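Oxalate biosynthetic component 1 (Burkholderia thailandensis, PDB 5IKY) makes oxalate as a bifunctional enzyme of quorum sensing-dependent oxalogenesis, combining an alpha/beta serine hydrolase with an additional lyase activity. Local coordinates at residues S213-H227 and L267-S281. Residues are numbered along the deposited sequence; the frame is centred on the assembly and turned at random.
Sequences SREALREGAAVVHLH and LLDLEPSAILNLSTS. With MG (magnesium ion), chain B.
In H227, CG stands opposite the carbonyl carbon (chi1 -69°), which swings the ring so that one face meets S279 CB. In S279, OG points away from the backbone N (chi1 -173°) and lies over the same face, 3.1 Å from H227 CE1. S279 CB sits over the ring centre, 3.5 Å from the centroid, in a CH-pi contact. H227 NE2 binds the magnesium ion at 2.3 Å. E477 is the other protein ligand. H227 ND1 donates to N253 OD1; with NE2 on the metal, this fixes the ring's rotation. A water bound to the magnesium ion at 2.6 Å is hydrogen-bonded to S279 OG, placing the serine in the second shell. The H225 ring edge faces S279, with CE1 3.5 Å from S279 CB. N277 ND2 lies over one face of that ring and is hydrogen-bonded to E348 OE1.

Strands 223-226 and 275-278 are parallel neighbours in a curled sheet, consistent with the TIM-barrel clan. Five backbone bonds form the ladder, from A222 O with I275 N at one end to L226 O with S279 N at the other. V223, H225, I275 and N277 lie on one face. V224, L226, L276 and L278 lie on the other, where L226 CB meets L278 CD2 and L226 CD1 meets L267 CD1 tip to tip.

At the other end, helix 206-218 meets the C-terminal end of helix 257-270 and the type I turn E271 to A274. R214 bends at chi2 and chi3, and NH1 forms a salt bridge with E271 OE2 at 2.9 Å. OE2 lies near the guanidinium plane and is met on its anti side; the two planes are 46° apart. L270 packs over one guanidinium face. A water links E271 OE2 to R214 O. L217 CD1 slides along E271 CG, and CD2 touches A274 CB.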
loop_
_atom_site.group_PDB
_atom_site.type_symbol
_atom_site.label_atom_id
_atom_site.label_comp_id
_atom_site.label_asym_id
_atom_site.label_seq_id
_atom_site.Cartn_x
_atom_site.Cartn_y
_atom_site.Cartn_z
ATOM N N SER A 213 -9.040 -1.507 7.550
ATOM C CA SER A 213 -8.843 -0.371 6.659
ATOM C C SER A 213 -7.672 -0.608 5.710
ATOM O O SER A 213 -7.782 -0.376 4.504
ATOM C CB SER A 213 -8.613 0.904 7.468
ATOM O OG SER A 213 -9.731 1.192 8.291
ATOM N N ARG A 214 -6.555 -1.072 6.265
ATOM C CA ARG A 214 -5.360 -1.357 5.477
ATOM C C ARG A 214 -5.635 -2.389 4.384
ATOM O O ARG A 214 -5.177 -2.242 3.247
ATOM C CB ARG A 214 -4.228 -1.849 6.385
ATOM C CG ARG A 214 -3.820 -0.865 7.475
ATOM C CD ARG A 214 -2.447 -0.274 7.226
ATOM N NE ARG A 214 -1.368 -1.179 7.608
ATOM C CZ ARG A 214 -0.225 -1.307 6.941
ATOM N NH1 ARG A 214 -0.010 -0.593 5.845
ATOM N NH2 ARG A 214 0.704 -2.151 7.368
ATOM N N GLU A 215 -6.386 -3.430 4.732
ATOM C CA GLU A 215 -6.735 -4.479 3.778
ATOM C C GLU A 215 -7.558 -3.914 2.627
ATOM O O GLU A 215 -7.351 -4.264 1.467
ATOM C CB GLU A 215 -7.511 -5.599 4.470
ATOM C CG GLU A 215 -6.744 -6.310 5.571
ATOM C CD GLU A 215 -7.642 -7.181 6.430
ATOM O OE1 GLU A 215 -8.836 -7.325 6.088
ATOM O OE2 GLU A 215 -7.155 -7.717 7.448
ATOM N N ALA A 216 -8.490 -3.032 2.964
ATOM C CA ALA A 216 -9.357 -2.413 1.974
ATOM C C ALA A 216 -8.567 -1.514 1.029
ATOM O O ALA A 216 -8.807 -1.501 -0.178
ATOM C CB ALA A 216 -10.455 -1.623 2.663
ATOM N N LEU A 217 -7.618 -0.768 1.587
ATOM C CA LEU A 217 -6.825 0.177 0.808
ATOM C C LEU A 217 -5.890 -0.515 -0.187
ATOM O O LEU A 217 -5.728 -0.049 -1.316
ATOM C CB LEU A 217 -6.021 1.084 1.744
ATOM C CG LEU A 217 -6.865 2.117 2.496
ATOM C CD1 LEU A 217 -6.150 2.614 3.744
ATOM C CD2 LEU A 217 -7.214 3.280 1.579
ATOM N N ARG A 218 -5.280 -1.624 0.221
ATOM C CA ARG A 218 -4.346 -2.315 -0.663
ATOM C C ARG A 218 -5.085 -3.066 -1.768
ATOM O O ARG A 218 -4.487 -3.448 -2.774
ATOM C CB ARG A 218 -3.442 -3.271 0.123
ATOM C CG ARG A 218 -4.124 -4.485 0.726
ATOM C CD ARG A 218 -3.087 -5.388 1.392
ATOM N NE ARG A 218 -3.656 -6.622 1.930
ATOM C CZ ARG A 218 -3.673 -6.935 3.223
ATOM N NH1 ARG A 218 -4.208 -8.080 3.622
ATOM N NH2 ARG A 218 -3.155 -6.104 4.116
ATOM N N GLU A 219 -6.387 -3.263 -1.585
ATOM C CA GLU A 219 -7.201 -3.907 -2.610
ATOM C C GLU A 219 -7.774 -2.901 -3.606
ATOM O O GLU A 219 -8.384 -3.288 -4.600
ATOM C CB GLU A 219 -8.339 -4.713 -1.977
ATOM C CG GLU A 219 -7.886 -5.980 -1.251
ATOM C CD GLU A 219 -7.379 -7.069 -2.190
ATOM O OE1 GLU A 219 -7.459 -6.894 -3.426
ATOM O OE2 GLU A 219 -6.901 -8.108 -1.686
ATOM N N GLY A 220 -7.585 -1.612 -3.338
ATOM C CA GLY A 220 -7.970 -0.592 -4.295
ATOM C C GLY A 220 -8.866 0.527 -3.796
ATOM O O GLY A 220 -9.154 1.456 -4.544
ATOM N N ALA A 221 -9.312 0.449 -2.547
ATOM C CA ALA A 221 -10.158 1.502 -1.991
ATOM C C ALA A 221 -9.386 2.809 -1.872
ATOM O O ALA A 221 -8.208 2.811 -1.514
ATOM C CB ALA A 221 -10.710 1.089 -0.632
ATOM N N ALA A 222 -10.055 3.918 -2.175
ATOM C CA ALA A 222 -9.440 5.235 -2.076
ATOM C C ALA A 222 -9.906 5.964 -0.822
ATOM O O ALA A 222 -9.191 6.806 -0.281
ATOM C CB ALA A 222 -9.754 6.061 -3.314
ATOM N N VAL A 223 -11.114 5.643 -0.369
ATOM C CA VAL A 223 -11.687 6.288 0.807
ATOM C C VAL A 223 -12.072 5.253 1.864
ATOM O O VAL A 223 -12.561 4.180 1.545
ATOM C CB VAL A 223 -12.927 7.122 0.448
ATOM C CG1 VAL A 223 -13.417 7.903 1.657
ATOM C CG2 VAL A 223 -12.613 8.070 -0.701
ATOM N N VAL A 224 -11.866 5.577 3.132
ATOM C CA VAL A 224 -12.276 4.676 4.200
ATOM C C VAL A 224 -13.334 5.346 5.074
ATOM O O VAL A 224 -13.089 6.317 5.710
ATOM C CB VAL A 224 -11.088 4.241 5.040
ATOM C CG1 VAL A 224 -11.503 3.224 6.070
ATOM C CG2 VAL A 224 -9.994 3.665 4.173
ATOM N N HIS A 225 -14.527 4.770 5.110
ATOM C CA HIS A 225 -15.585 5.249 5.999
ATOM C C HIS A 225 -15.404 4.655 7.395
ATOM O O HIS A 225 -15.526 3.436 7.511
ATOM C CB HIS A 225 -16.990 4.842 5.577
ATOM C CG HIS A 225 -18.031 5.743 6.123
ATOM N ND1 HIS A 225 -17.996 6.227 7.427
ATOM C CD2 HIS A 225 -19.262 5.977 5.654
ATOM C CE1 HIS A 225 -19.111 6.922 7.629
ATOM N NE2 HIS A 225 -19.892 6.773 6.582
ATOM N N LEU A 226 -15.292 5.470 8.450
ATOM C CA LEU A 226 -15.131 4.830 9.749
ATOM C C LEU A 226 -16.266 5.062 10.760
ATOM O O LEU A 226 -16.861 6.140 10.821
ATOM C CB LEU A 226 -13.798 5.235 10.353
ATOM C CG LEU A 226 -12.555 4.754 9.609
ATOM C CD1 LEU A 226 -11.313 5.259 10.310
ATOM C CD2 LEU A 226 -12.529 3.233 9.488
ATOM N N HIS A 227 -16.539 4.019 11.549
ATOM C CA HIS A 227 -17.354 4.100 12.766
ATOM C C HIS A 227 -16.566 3.533 13.955
ATOM O O HIS A 227 -15.553 2.848 13.774
ATOM C CB HIS A 227 -18.656 3.303 12.638
ATOM C CG HIS A 227 -19.653 3.873 11.680
ATOM N ND1 HIS A 227 -20.908 4.285 12.076
ATOM C CD2 HIS A 227 -19.602 4.058 10.340
ATOM C CE1 HIS A 227 -21.580 4.717 11.024
ATOM N NE2 HIS A 227 -20.810 4.591 9.958
ATOM N N LEU A 267 -3.234 5.326 11.027
ATOM C CA LEU A 267 -3.561 5.366 9.607
ATOM C C LEU A 267 -2.793 6.466 8.877
ATOM O O LEU A 267 -2.365 6.275 7.742
ATOM C CB LEU A 267 -5.066 5.552 9.409
ATOM C CG LEU A 267 -5.908 4.293 9.626
ATOM C CD1 LEU A 267 -7.389 4.576 9.415
ATOM C CD2 LEU A 267 -5.435 3.181 8.702
ATOM N N LEU A 268 -2.620 7.614 9.527
ATOM C CA LEU A 268 -1.838 8.704 8.947
ATOM C C LEU A 268 -0.384 8.283 8.716
ATOM O O LEU A 268 0.257 8.735 7.768
ATOM C CB LEU A 268 -1.886 9.940 9.845
ATOM C CG LEU A 268 -3.204 10.710 9.941
ATOM C CD1 LEU A 268 -3.085 11.791 10.996
ATOM C CD2 LEU A 268 -3.592 11.312 8.601
ATOM N N ASP A 269 0.126 7.418 9.590
ATOM C CA ASP A 269 1.493 6.910 9.478
ATOM C C ASP A 269 1.627 5.814 8.425
ATOM O O ASP A 269 2.549 5.833 7.608
ATOM C CB ASP A 269 1.979 6.371 10.825
ATOM C CG ASP A 269 2.658 7.428 11.673
ATOM O OD1 ASP A 269 3.260 8.360 11.100
ATOM O OD2 ASP A 269 2.606 7.315 12.917
ATOM N N LEU A 270 0.707 4.855 8.454
ATOM C CA LEU A 270 0.785 3.679 7.593
ATOM C C LEU A 270 0.131 3.900 6.230
ATOM O O LEU A 270 0.517 3.274 5.241
ATOM C CB LEU A 270 0.137 2.480 8.289
ATOM C CG LEU A 270 0.824 1.961 9.555
ATOM C CD1 LEU A 270 -0.014 0.880 10.216
ATOM C CD2 LEU A 270 2.199 1.424 9.220
ATOM N N GLU A 271 -0.865 4.780 6.185
ATOM C CA GLU A 271 -1.604 5.046 4.952
ATOM C C GLU A 271 -1.800 6.548 4.730
ATOM O O GLU A 271 -2.926 7.038 4.789
ATOM C CB GLU A 271 -2.963 4.342 4.987
ATOM C CG GLU A 271 -2.900 2.848 5.294
ATOM C CD GLU A 271 -2.427 2.021 4.111
ATOM O OE1 GLU A 271 -2.439 2.536 2.973
ATOM O OE2 GLU A 271 -2.042 0.852 4.322
ATOM N N PRO A 272 -0.704 7.275 4.454
ATOM C CA PRO A 272 -0.691 8.746 4.408
ATOM C C PRO A 272 -1.637 9.367 3.379
ATOM O O PRO A 272 -2.135 10.471 3.603
ATOM C CB PRO A 272 0.764 9.074 4.044
ATOM C CG PRO A 272 1.542 7.854 4.387
ATOM C CD PRO A 272 0.618 6.707 4.137
ATOM N N SER A 273 -1.877 8.679 2.267
ATOM C CA SER A 273 -2.683 9.247 1.189
ATOM C C SER A 273 -4.158 8.870 1.288
ATOM O O SER A 273 -5.005 9.483 0.637
ATOM C CB SER A 273 -2.131 8.812 -0.170
ATOM O OG SER A 273 -0.815 9.306 -0.361
ATOM N N ALA A 274 -4.459 7.866 2.105
ATOM C CA ALA A 274 -5.827 7.385 2.259
ATOM C C ALA A 274 -6.761 8.505 2.693
ATOM O O ALA A 274 -6.491 9.208 3.664
ATOM C CB ALA A 274 -5.876 6.239 3.263
ATOM N N ILE A 275 -7.856 8.673 1.959
ATOM C CA ILE A 275 -8.865 9.655 2.323
ATOM C C ILE A 275 -9.707 9.086 3.457
ATOM O O ILE A 275 -10.342 8.043 3.312
ATOM C CB ILE A 275 -9.748 10.035 1.120
ATOM C CG1 ILE A 275 -8.904 10.749 0.064
ATOM C CG2 ILE A 275 -10.908 10.922 1.554
ATOM C CD1 ILE A 275 -9.626 10.995 -1.244
ATOM N N LEU A 276 -9.688 9.772 4.593
ATOM C CA LEU A 276 -10.345 9.279 5.795
ATOM C C LEU A 276 -11.680 9.976 6.000
ATOM O O LEU A 276 -11.767 11.208 6.000
ATOM C CB LEU A 276 -9.439 9.472 7.012
ATOM C CG LEU A 276 -8.055 8.840 6.840
ATOM C CD1 LEU A 276 -7.159 9.098 8.046
ATOM C CD2 LEU A 276 -8.178 7.347 6.569
ATOM N N ASN A 277 -12.718 9.169 6.172
ATOM C CA ASN A 277 -14.083 9.660 6.292
ATOM C C ASN A 277 -14.700 9.163 7.596
ATOM O O ASN A 277 -14.942 7.967 7.760
ATOM C CB ASN A 277 -14.898 9.211 5.073
ATOM C CG ASN A 277 -16.338 9.685 5.109
ATOM O OD1 ASN A 277 -16.770 10.352 6.051
ATOM N ND2 ASN A 277 -17.088 9.355 4.064
ATOM N N LEU A 278 -14.940 10.082 8.527
ATOM C CA LEU A 278 -15.471 9.710 9.836
ATOM C C LEU A 278 -16.973 9.937 9.921
ATOM O O LEU A 278 -17.492 10.956 9.463
ATOM C CB LEU A 278 -14.770 10.486 10.954
ATOM C CG LEU A 278 -13.241 10.452 10.991
ATOM C CD1 LEU A 278 -12.744 10.972 12.330
ATOM C CD2 LEU A 278 -12.700 9.056 10.712
ATOM N N SER A 279 -17.669 8.975 10.512
ATOM C CA SER A 279 -19.105 9.077 10.710
ATOM C C SER A 279 -19.430 10.052 11.837
ATOM O O SER A 279 -18.757 10.069 12.865
ATOM C CB SER A 279 -19.696 7.700 11.016
ATOM O OG SER A 279 -21.107 7.748 11.063
ATOM N N THR A 280 -20.455 10.873 11.635
ATOM C CA THR A 280 -20.938 11.757 12.689
ATOM C C THR A 280 -22.308 11.274 13.145
ATOM O O THR A 280 -22.990 11.937 13.926
ATOM C CB THR A 280 -21.027 13.223 12.221
ATOM O OG1 THR A 280 -21.989 13.332 11.164
ATOM C CG2 THR A 280 -19.674 13.708 11.722
ATOM N N SER A 281 -22.689 10.104 12.643
ATOM C CA SER A 281 -24.003 9.523 12.890
ATOM C C SER A 281 -24.295 9.315 14.372
ATOM O O SER A 281 -23.415 8.936 15.146
ATOM C CB SER A 281 -24.125 8.191 12.146
ATOM O OG SER A 281 -25.297 7.497 12.521
HETATM MG MG MG B . -21.993 5.117 8.083
HETATM O O HOH W 1 -2.279 -1.195 2.628
HETATM O O HOH W 2 -22.718 7.472 8.845
#